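Local coordinates for glycoside hydrolase family protein (PDB 6Q2F) that probably cleaves terminal alpha-L-rhamnose from glycosides, as an alpha-L-rhamnosidase, and binds a sodium ion, at residues Ser391-Tyr394 / Tyr395-Val398; Asp559-Ser563 / Glu564-Thr568; Pro618-Thr621 / Leu622-Asp625; Ala742-Thr745 / Gly746-Asp750. All coordinates share one frame; numbering follows the deposited sequence.

All four contacts are local and follow one another along the chain. Contact 1 is a loop turn, contact 2 lies in helix 543-575, contact 3 opens helix 620-636, and contact 4 forms short helix 744-747. Contacts 2 and 3 belong to an (alpha/beta)8 barrel whose parallel strands include 579-582, 604-610 and 642-649; contact 4 belongs to the later sheet containing strand 734-737. Centres of contacts 3 and 4 are about 9 Å apart, and Thr-621 packs on Thr-745. The 391-398 loop reaches segment 742-750 through the Arg-392 to Asp-750 salt bridge, the centres of contacts 1 and 4 being about 13 Å apart. Contact 2 touches none of the others. In contact 3 a side chain comes within about 7 Å of the sodium ion.

Contact 1 of 4, residues Ser391-Tyr394 / Tyr395-Val398; sequences SRDY and YALV
The backbone folds back at Asp-393 to Ala-396, where Ala-396 N donates to Asp-393 O (3.1 Å) in a beta turn whose two central residues, Tyr-394 and Tyr-395, keep helix-like angles. Over it lies an Asx turn: Asp-393 OD1 accepts from Tyr-395 N at 3.0 Å, the N-H meeting the carboxylate from above its plane, with a moderately bent bond. Asp-393 suits the place because its short side chain, with CG anti to the backbone N (chi1 177°), can curl forward over the following peptides; OD2 then lies 3.6 Å from Ala-396 CB. With an alanine in place of Asp-393, Tyr-395 N would probably lose its side-chain acceptor and the start of the turn would be held less firmly.

Next comes an inverse gamma turn centred on Leu-397, with a weak bond from Val-398 N to Ala-396 O. The turns belong to the loop between helix 382-385 and strand 413-414. Leu-397 runs alongside Tyr-394, pointing the same way, and its CD1 touches Tyr-394 CD1 at 3.8 Å. The Tyr-394 ring is well enclosed: Ser-391 CB covers one face, off-centre toward the rim, Arg-554 makes a cation-pi contact, and the hydroxyl bonds to Thr-384 O. Tyrosine therefore serves as both apolar wall and polar tether. Tyr-395 crosses the Asp-393 side chain at about a right angle, carboxylate and ring planes 81° apart, and its ring stacks with His-800. Ser-391 OG, hydrogen-bonded to Thr-384 OG1, ends 3.8 Å from Leu-397 CD1.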
loop_
_atom_site.group_PDB
_atom_site.type_symbol
_atom_site.label_atom_id
_atom_site.label_comp_id
_atom_site.label_asym_id
_atom_site.label_seq_id
_atom_site.Cartn_x
_atom_site.Cartn_y
_atom_site.Cartn_z
ATOM N N SER A 391 -15.767 5.292 4.577
ATOM C CA SER A 391 -15.820 4.771 5.932
ATOM C C SER A 391 -14.890 3.570 5.983
ATOM O O SER A 391 -14.707 2.870 4.984
ATOM C CB SER A 391 -17.252 4.394 6.360
ATOM O OG SER A 391 -18.103 5.522 6.318
ATOM N N ARG A 392 -14.270 3.374 7.112
ATOM C CA ARG A 392 -13.374 2.290 7.275
ATOM C C ARG A 392 -14.074 0.951 7.217
ATOM O O ARG A 392 -13.588 0.015 6.669
ATOM C CB ARG A 392 -12.616 2.470 8.565
ATOM C CG ARG A 392 -11.711 1.321 8.876
ATOM C CD ARG A 392 -11.032 1.484 10.214
ATOM N NE ARG A 392 -9.641 1.064 10.108
ATOM C CZ ARG A 392 -8.818 1.412 9.117
ATOM N NH1 ARG A 392 -9.229 2.157 8.112
ATOM N NH2 ARG A 392 -7.587 0.989 9.135
ATOM N N ASP A 393 -15.239 0.888 7.804
ATOM C CA ASP A 393 -16.030 -0.333 7.930
ATOM C C ASP A 393 -17.483 0.065 7.742
ATOM O O ASP A 393 -18.097 0.629 8.650
ATOM C CB ASP A 393 -15.812 -0.998 9.293
ATOM C CG ASP A 393 -16.672 -2.240 9.485
ATOM O OD1 ASP A 393 -17.304 -2.703 8.508
ATOM O OD2 ASP A 393 -16.696 -2.768 10.611
ATOM N N TYR A 394 -18.034 -0.228 6.563
ATOM C CA TYR A 394 -19.405 0.175 6.305
ATOM C C TYR A 394 -20.401 -0.646 7.113
ATOM O O TYR A 394 -21.546 -0.212 7.288
ATOM C CB TYR A 394 -19.699 0.082 4.813
ATOM C CG TYR A 394 -19.187 1.278 4.044
ATOM C CD1 TYR A 394 -19.893 2.474 4.056
ATOM C CD2 TYR A 394 -18.003 1.226 3.320
ATOM C CE1 TYR A 394 -19.460 3.578 3.364
ATOM C CE2 TYR A 394 -17.549 2.348 2.617
ATOM C CZ TYR A 394 -18.295 3.525 2.645
ATOM O OH TYR A 394 -17.896 4.655 1.958
ATOM N N TYR A 395 -19.995 -1.808 7.631
ATOM C CA TYR A 395 -20.912 -2.556 8.482
ATOM C C TYR A 395 -21.020 -1.918 9.854
ATOM O O TYR A 395 -22.007 -2.144 10.558
ATOM C CB TYR A 395 -20.466 -4.014 8.612
ATOM C CG TYR A 395 -20.373 -4.737 7.293
ATOM C CD1 TYR A 395 -21.258 -4.459 6.260
ATOM C CD2 TYR A 395 -19.389 -5.687 7.068
ATOM C CE1 TYR A 395 -21.175 -5.109 5.046
ATOM C CE2 TYR A 395 -19.300 -6.348 5.852
ATOM C CZ TYR A 395 -20.196 -6.063 4.840
ATOM O OH TYR A 395 -20.116 -6.708 3.631
ATOM N N ALA A 396 -20.018 -1.124 10.247
ATOM C CA ALA A 396 -20.025 -0.481 11.556
ATOM C C ALA A 396 -21.019 0.674 11.637
ATOM O O ALA A 396 -21.326 1.130 12.742
ATOM C CB ALA A 396 -18.616 0.013 11.905
ATOM N N LEU A 397 -21.523 1.164 10.501
ATOM C CA LEU A 397 -22.504 2.253 10.489
ATOM C C LEU A 397 -23.872 1.693 10.875
ATOM O O LEU A 397 -24.761 1.493 10.050
ATOM C CB LEU A 397 -22.557 2.926 9.126
ATOM C CG LEU A 397 -21.233 3.343 8.499
ATOM C CD1 LEU A 397 -21.486 3.973 7.148
ATOM C CD2 LEU A 397 -20.493 4.301 9.427
ATOM N N VAL A 398 -24.047 1.443 12.166
ATOM C CA VAL A 398 -25.301 0.870 12.652
ATOM C C VAL A 398 -26.355 1.967 12.709
ATOM O O VAL A 398 -26.143 3.030 13.308
ATOM C CB VAL A 398 -25.108 0.203 14.024
ATOM C CG1 VAL A 398 -26.349 -0.592 14.398
ATOM C CG2 VAL A 398 -23.870 -0.689 14.003
#

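Contact 2 of 4, residues Asp559-Ser563 / Glu564-Thr568; sequences DLLAS and EHYGT
Glu-564 leans back over Leu-560 and Ser-563 within one long helix. Its CB rests 3.1 Å from Leu-560 O, and CG, alongside the leucine, meets Leu-560 CD2 at 3.8 Å. A bend at chi2 (-45°) then brings CD back toward Ser-563, and OE2 accepts a 2.7 Å bond from Ser-563 OG on its anti lone pair. Glutamate suits the site: an aliphatic stem for the leucine, a carboxylate for the serine.

Here the helix widens into pi-type turns. Leu-561 O accepts from two donors, Tyr-566 N, almost in line with the C=O, and His-565 N from above the carbonyl plane; Gly-567 N reaches Ala-562 O at 2.8 Å. A CB on Gly-567 would strike Ser-563 O, so the lack of a side chain suits this place. Leu-561 CG lies 3.9 Å from Tyr-566 CE2, the two side chains side by side, while His-565 ND1 sits over the centre of the tyrosine ring and His-565 NE2 bonds to Thr-139 OG1.

Helix 543-575 leads into barrel strand 579-582; Leu-560 packs against helix 516-524, and His-565 and Thr-568 against Val-472 of helix 469-487.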
loop_
_atom_site.group_PDB
_atom_site.type_symbol
_atom_site.label_atom_id
_atom_site.label_comp_id
_atom_site.label_asym_id
_atom_site.label_seq_id
_atom_site.Cartn_x
_atom_site.Cartn_y
_atom_site.Cartn_z
ATOM N N ASP A 559 -16.006 -2.795 -8.412
ATOM C CA ASP A 559 -15.865 -3.718 -9.539
ATOM C C ASP A 559 -15.344 -2.997 -10.776
ATOM O O ASP A 559 -14.497 -3.519 -11.510
ATOM C CB ASP A 559 -17.213 -4.382 -9.862
ATOM C CG ASP A 559 -17.644 -5.428 -8.819
ATOM O OD1 ASP A 559 -16.773 -5.967 -8.082
ATOM O OD2 ASP A 559 -18.862 -5.706 -8.754
ATOM N N LEU A 560 -15.873 -1.804 -11.046
ATOM C CA LEU A 560 -15.495 -1.110 -12.271
ATOM C C LEU A 560 -14.074 -0.555 -12.179
ATOM O O LEU A 560 -13.340 -0.560 -13.168
ATOM C CB LEU A 560 -16.518 -0.015 -12.591
ATOM C CG LEU A 560 -17.966 -0.479 -12.877
ATOM C CD1 LEU A 560 -18.911 0.701 -13.031
ATOM C CD2 LEU A 560 -18.045 -1.368 -14.109
ATOM N N LEU A 561 -13.662 -0.106 -10.993
ATOM C CA LEU A 561 -12.268 0.304 -10.804
ATOM C C LEU A 561 -11.324 -0.805 -11.259
ATOM O O LEU A 561 -10.428 -0.584 -12.080
ATOM C CB LEU A 561 -12.018 0.651 -9.334
ATOM C CG LEU A 561 -10.597 1.108 -9.060
ATOM C CD1 LEU A 561 -10.307 2.436 -9.778
ATOM C CD2 LEU A 561 -10.361 1.280 -7.541
ATOM N N ALA A 562 -11.569 -2.030 -10.779
ATOM C CA ALA A 562 -10.688 -3.150 -11.095
ATOM C C ALA A 562 -10.753 -3.514 -12.569
ATOM O O ALA A 562 -9.722 -3.760 -13.201
ATOM C CB ALA A 562 -11.049 -4.357 -10.227
ATOM N N SER A 563 -11.952 -3.569 -13.138
ATOM C CA SER A 563 -12.035 -3.994 -14.532
ATOM C C SER A 563 -11.815 -2.845 -15.509
ATOM O O SER A 563 -11.063 -2.994 -16.477
ATOM C CB SER A 563 -13.390 -4.661 -14.813
ATOM O OG SER A 563 -14.438 -3.712 -14.766
ATOM N N GLU A 564 -12.456 -1.703 -15.270
ATOM C CA GLU A 564 -12.440 -0.636 -16.267
ATOM C C GLU A 564 -11.159 0.197 -16.196
ATOM O O GLU A 564 -10.668 0.657 -17.224
ATOM C CB GLU A 564 -13.675 0.266 -16.121
ATOM C CG GLU A 564 -15.023 -0.487 -16.242
ATOM C CD GLU A 564 -15.052 -1.474 -17.412
ATOM O OE1 GLU A 564 -15.260 -1.017 -18.557
ATOM O OE2 GLU A 564 -14.836 -2.693 -17.188
ATOM N N HIS A 565 -10.587 0.371 -15.019
ATOM C CA HIS A 565 -9.273 1.028 -14.923
ATOM C C HIS A 565 -8.142 0.012 -15.041
ATOM O O HIS A 565 -7.433 -0.028 -16.049
ATOM C CB HIS A 565 -9.177 1.859 -13.643
ATOM C CG HIS A 565 -7.901 2.647 -13.532
ATOM N ND1 HIS A 565 -6.964 2.412 -12.545
ATOM C CD2 HIS A 565 -7.418 3.675 -14.276
ATOM C CE1 HIS A 565 -5.966 3.274 -12.678
ATOM N NE2 HIS A 565 -6.214 4.051 -13.724
ATOM N N TYR A 566 -7.977 -0.835 -14.027
ATOM C CA TYR A 566 -6.778 -1.672 -13.975
ATOM C C TYR A 566 -6.785 -2.783 -15.028
ATOM O O TYR A 566 -5.744 -3.074 -15.622
ATOM C CB TYR A 566 -6.588 -2.214 -12.556
ATOM C CG TYR A 566 -6.234 -1.113 -11.571
ATOM C CD1 TYR A 566 -4.945 -0.587 -11.513
ATOM C CD2 TYR A 566 -7.195 -0.571 -10.729
ATOM C CE1 TYR A 566 -4.619 0.433 -10.615
ATOM C CE2 TYR A 566 -6.871 0.433 -9.844
ATOM C CZ TYR A 566 -5.578 0.934 -9.783
ATOM O OH TYR A 566 -5.274 1.928 -8.910
ATOM N N GLY A 567 -7.949 -3.364 -15.326
ATOM C CA GLY A 567 -8.023 -4.291 -16.450
ATOM C C GLY A 567 -7.665 -3.630 -17.778
ATOM O O GLY A 567 -6.872 -4.154 -18.564
ATOM N N THR A 568 -8.224 -2.443 -18.028
ATOM C CA THR A 568 -7.937 -1.721 -19.271
ATOM C C THR A 568 -6.469 -1.311 -19.348
ATOM O O THR A 568 -5.838 -1.409 -20.409
ATOM C CB THR A 568 -8.836 -0.494 -19.369
ATOM O OG1 THR A 568 -10.188 -0.886 -19.126
ATOM C CG2 THR A 568 -8.734 0.143 -20.739
#

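Contact 3 of 4, residues Pro618-Thr621 / Leu622-Asp625; sequences PRQT and LIAD
Pro-618 and Ile-623 pack together across the N-terminal first turn of helix 620-636, which follows barrel strand 604-610 in a beta-alpha-beta unit. Five residues apart, they have the spacing of a hydrophobic staple: the proline CG touches Ile-623 CD1 at 3.7 Å, with the two side chains crossing at a slant. A rigid proline suits the approach to the helix, and a branched isoleucine reaches back to it. The backbone turn is carried by Leu-622 N to Arg-619 O (2.9 Å), Ala-624 N to Gln-620 O, a nearly straight bond, and Asp-625 N to Thr-621 O at 2.8 Å.

Arg-619 bends at chi3 (55°), bringing its guanidinium back across Leu-622: NH1 lies 3.6 Å from Leu-622 CD1, and CG of the leucine sits over one guanidinium face, toward the rim. The charged group also makes a cation-pi contact with Trp-610. Thr-621 turns OG1 anti to its own N (chi1 -173°), where it bonds with Glu-586 O and His-588 N; Thr-621 is thus a second-shell residue that probably helps position Glu-586, a first-shell ligand of the sodium ion. Its CG2 packs 4.0 Å from Leu-622 CG. Asp-625 pairs with Arg-599, its side chain about 7 Å from the sodium ion.

Leu-622 and Asp-625 face strand 604-610, Pro-618 and Ile-623 meet Leu-666 of helix 657-670, and Asp-625 also touches Thr-745 of helix 744-747.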
loop_
_atom_site.group_PDB
_atom_site.type_symbol
_atom_site.label_atom_id
_atom_site.label_comp_id
_atom_site.label_asym_id
_atom_site.label_seq_id
_atom_site.Cartn_x
_atom_site.Cartn_y
_atom_site.Cartn_z
ATOM N N PRO A 618 6.800 -1.551 11.842
ATOM C CA PRO A 618 6.378 -1.037 10.534
ATOM C C PRO A 618 4.974 -0.454 10.588
ATOM O O PRO A 618 4.190 -0.720 11.499
ATOM C CB PRO A 618 6.422 -2.277 9.638
ATOM C CG PRO A 618 6.111 -3.416 10.597
ATOM C CD PRO A 618 6.810 -3.024 11.893
ATOM N N ARG A 619 4.665 0.367 9.592
ATOM C CA ARG A 619 3.284 0.786 9.392
ATOM C C ARG A 619 2.453 -0.425 9.007
ATOM O O ARG A 619 2.716 -1.061 7.983
ATOM C CB ARG A 619 3.216 1.858 8.315
ATOM C CG ARG A 619 3.928 3.156 8.735
ATOM C CD ARG A 619 3.999 4.110 7.539
ATOM N NE ARG A 619 2.681 4.370 6.955
ATOM C CZ ARG A 619 2.489 4.734 5.692
ATOM N NH1 ARG A 619 3.529 4.852 4.873
ATOM N NH2 ARG A 619 1.261 4.961 5.242
ATOM N N GLN A 620 1.461 -0.747 9.839
ATOM C CA GLN A 620 0.665 -1.957 9.630
ATOM C C GLN A 620 0.021 -1.978 8.248
ATOM O O GLN A 620 -0.041 -3.030 7.608
ATOM C CB GLN A 620 -0.393 -2.080 10.722
ATOM C CG GLN A 620 0.221 -2.283 12.117
ATOM C CD GLN A 620 1.103 -3.515 12.186
ATOM O OE1 GLN A 620 0.739 -4.581 11.694
ATOM N NE2 GLN A 620 2.277 -3.368 12.780
ATOM N N THR A 621 -0.433 -0.820 7.750
ATOM C CA THR A 621 -1.103 -0.820 6.453
ATOM C C THR A 621 -0.181 -1.338 5.355
ATOM O O THR A 621 -0.651 -1.908 4.359
ATOM C CB THR A 621 -1.616 0.587 6.120
ATOM O OG1 THR A 621 -2.407 0.540 4.928
ATOM C CG2 THR A 621 -0.460 1.589 5.944
ATOM N N LEU A 622 1.128 -1.169 5.529
ATOM C CA LEU A 622 2.092 -1.606 4.527
ATOM C C LEU A 622 2.363 -3.102 4.617
ATOM O O LEU A 622 2.758 -3.714 3.624
ATOM C CB LEU A 622 3.390 -0.806 4.680
ATOM C CG LEU A 622 3.207 0.711 4.494
ATOM C CD1 LEU A 622 4.540 1.449 4.476
ATOM C CD2 LEU A 622 2.466 0.970 3.205
ATOM N N ILE A 623 2.190 -3.694 5.801
ATOM C CA ILE A 623 2.223 -5.152 5.920
ATOM C C ILE A 623 1.052 -5.758 5.149
ATOM O O ILE A 623 1.224 -6.649 4.315
ATOM C CB ILE A 623 2.197 -5.573 7.402
ATOM C CG1 ILE A 623 3.367 -4.955 8.203
ATOM C CG2 ILE A 623 2.126 -7.093 7.519
ATOM C CD1 ILE A 623 4.761 -5.253 7.669
ATOM N N ALA A 624 -0.160 -5.258 5.416
ATOM C CA ALA A 624 -1.339 -5.698 4.665
ATOM C C ALA A 624 -1.173 -5.450 3.171
ATOM O O ALA A 624 -1.518 -6.309 2.353
ATOM C CB ALA A 624 -2.588 -4.986 5.190
ATOM N N ASP A 625 -0.614 -4.289 2.806
ATOM C CA ASP A 625 -0.403 -3.959 1.397
ATOM C C ASP A 625 0.456 -5.016 0.711
ATOM O O ASP A 625 0.121 -5.503 -0.382
ATOM C CB ASP A 625 0.247 -2.572 1.293
ATOM C CG ASP A 625 0.365 -2.075 -0.142
ATOM O OD1 ASP A 625 -0.492 -2.433 -0.978
ATOM O OD2 ASP A 625 1.343 -1.337 -0.427
#

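Contact 4 of 4, residues Ala742-Thr745 / Gly746-Asp750; sequences APLT and GLYGD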
loop_
_atom_site.group_PDB
_atom_site.type_symbol
_atom_site.label_atom_id
_atom_site.label_comp_id
_atom_site.label_asym_id
_atom_site.label_seq_id
_atom_site.Cartn_x
_atom_site.Cartn_y
_atom_site.Cartn_z
ATOM N N ALA A 742 -14.403 -4.053 3.470
ATOM C CA ALA A 742 -13.169 -3.279 3.406
ATOM C C ALA A 742 -11.970 -4.057 2.871
ATOM O O ALA A 742 -11.810 -5.246 3.147
ATOM C CB ALA A 742 -12.846 -2.688 4.772
ATOM N N PRO A 743 -11.129 -3.367 2.107
ATOM C CA PRO A 743 -9.923 -3.967 1.539
ATOM C C PRO A 743 -8.948 -4.351 2.651
ATOM O O PRO A 743 -9.161 -4.083 3.827
ATOM C CB PRO A 743 -9.364 -2.848 0.651
ATOM C CG PRO A 743 -9.785 -1.587 1.368
ATOM C CD PRO A 743 -11.167 -1.904 1.914
ATOM N N LEU A 744 -7.849 -4.986 2.247
ATOM C CA LEU A 744 -6.880 -5.481 3.222
ATOM C C LEU A 744 -6.183 -4.329 3.947
ATOM O O LEU A 744 -6.011 -4.372 5.173
ATOM C CB LEU A 744 -5.870 -6.386 2.526
ATOM C CG LEU A 744 -6.449 -7.717 2.036
ATOM C CD1 LEU A 744 -5.517 -8.364 1.030
ATOM C CD2 LEU A 744 -6.660 -8.668 3.219
ATOM N N THR A 745 -5.797 -3.276 3.213
ATOM C CA THR A 745 -5.225 -2.108 3.880
ATOM C C THR A 745 -6.258 -1.386 4.725
ATOM O O THR A 745 -5.887 -0.558 5.558
ATOM C CB THR A 745 -4.634 -1.118 2.866
ATOM O OG1 THR A 745 -5.601 -0.830 1.842
ATOM C CG2 THR A 745 -3.367 -1.700 2.218
ATOM N N GLY A 746 -7.541 -1.669 4.513
ATOM C CA GLY A 746 -8.591 -1.135 5.355
ATOM C C GLY A 746 -8.797 -1.998 6.580
ATOM O O GLY A 746 -8.737 -1.501 7.708
ATOM N N LEU A 747 -9.018 -3.303 6.372
ATOM C CA LEU A 747 -9.233 -4.198 7.506
ATOM C C LEU A 747 -8.057 -4.147 8.470
ATOM O O LEU A 747 -8.239 -4.143 9.691
ATOM C CB LEU A 747 -9.436 -5.633 7.024
ATOM C CG LEU A 747 -10.721 -6.039 6.282
ATOM C CD1 LEU A 747 -10.546 -7.442 5.684
ATOM C CD2 LEU A 747 -11.940 -6.000 7.226
ATOM N N TYR A 748 -6.844 -4.096 7.931
ATOM C CA TYR A 748 -5.630 -4.276 8.706
ATOM C C TYR A 748 -4.710 -3.061 8.579
ATOM O O TYR A 748 -3.494 -3.170 8.734
ATOM C CB TYR A 748 -4.937 -5.571 8.271
ATOM C CG TYR A 748 -5.910 -6.735 8.285
ATOM C CD1 TYR A 748 -6.589 -7.076 9.454
ATOM C CD2 TYR A 748 -6.174 -7.468 7.134
ATOM C CE1 TYR A 748 -7.496 -8.120 9.480
ATOM C CE2 TYR A 748 -7.075 -8.535 7.146
ATOM C CZ TYR A 748 -7.733 -8.847 8.319
ATOM O OH TYR A 748 -8.649 -9.888 8.341
ATOM N N GLY A 749 -5.304 -1.894 8.301
ATOM C CA GLY A 749 -4.550 -0.654 8.183
ATOM C C GLY A 749 -3.966 -0.183 9.493
ATOM O O GLY A 749 -2.908 0.453 9.496
ATOM N N ASP A 750 -4.615 -0.513 10.606
ATOM C CA ASP A 750 -4.159 -0.127 11.934
ATOM C C ASP A 750 -3.780 -1.324 12.785
ATOM O O ASP A 750 -2.704 -1.333 13.397
ATOM C CB ASP A 750 -5.254 0.689 12.632
ATOM C CG ASP A 750 -5.564 1.975 11.899
ATOM O OD1 ASP A 750 -4.634 2.776 11.661
ATOM O OD2 ASP A 750 -6.738 2.180 11.557
#
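Leu-747 folds back on Ala-742, its CD2 approaching Ala-742 CB at 4.2 Å in an apolar contact. Leu-744 CD2 meets the Tyr-748 ring at its edge, in the ring plane, 4.0 Å from CE2. One face of that ring is covered by Leu-747 CB, 3.6 Å above its centre, an arrangement allowed by Tyr-748 CG standing anti to its carbonyl carbon (chi1 -51°). Leu-747 CG also packs in van der Waals contact on a carbonyl, 3.4 Å from Ala-742 O. If Leu-747 were an alanine, Ala-742 would probably lose its apolar partner and a gap would open beside its carbonyl.

The motif is a single-turn helix, 744-747, within the beta-alpha-beta unit of strands 734-737 and 762-765. Pro-743 holds the N-cap position, where a residue without N-H costs no helix bond, while Asp-595 receives Leu-744 N and Thr-745 N.

Among the backbone bonds, Leu-747 N reaches Pro-743 O at 2.7 Å, nearly straight, and Tyr-748 N reaches Leu-744 O at 2.9 Å. Two glycines fit for steric reasons: a CB on Gly-746 would press on Pro-743 CD, and one on Gly-749 would collide with Thr-745 O. Of the polar side chains, Thr-745 OG1 bonds to His-588 O, and Asp-750 OD1 to His-588 NE2, while Asp-750 OD2 forms a salt bridge with Arg-392.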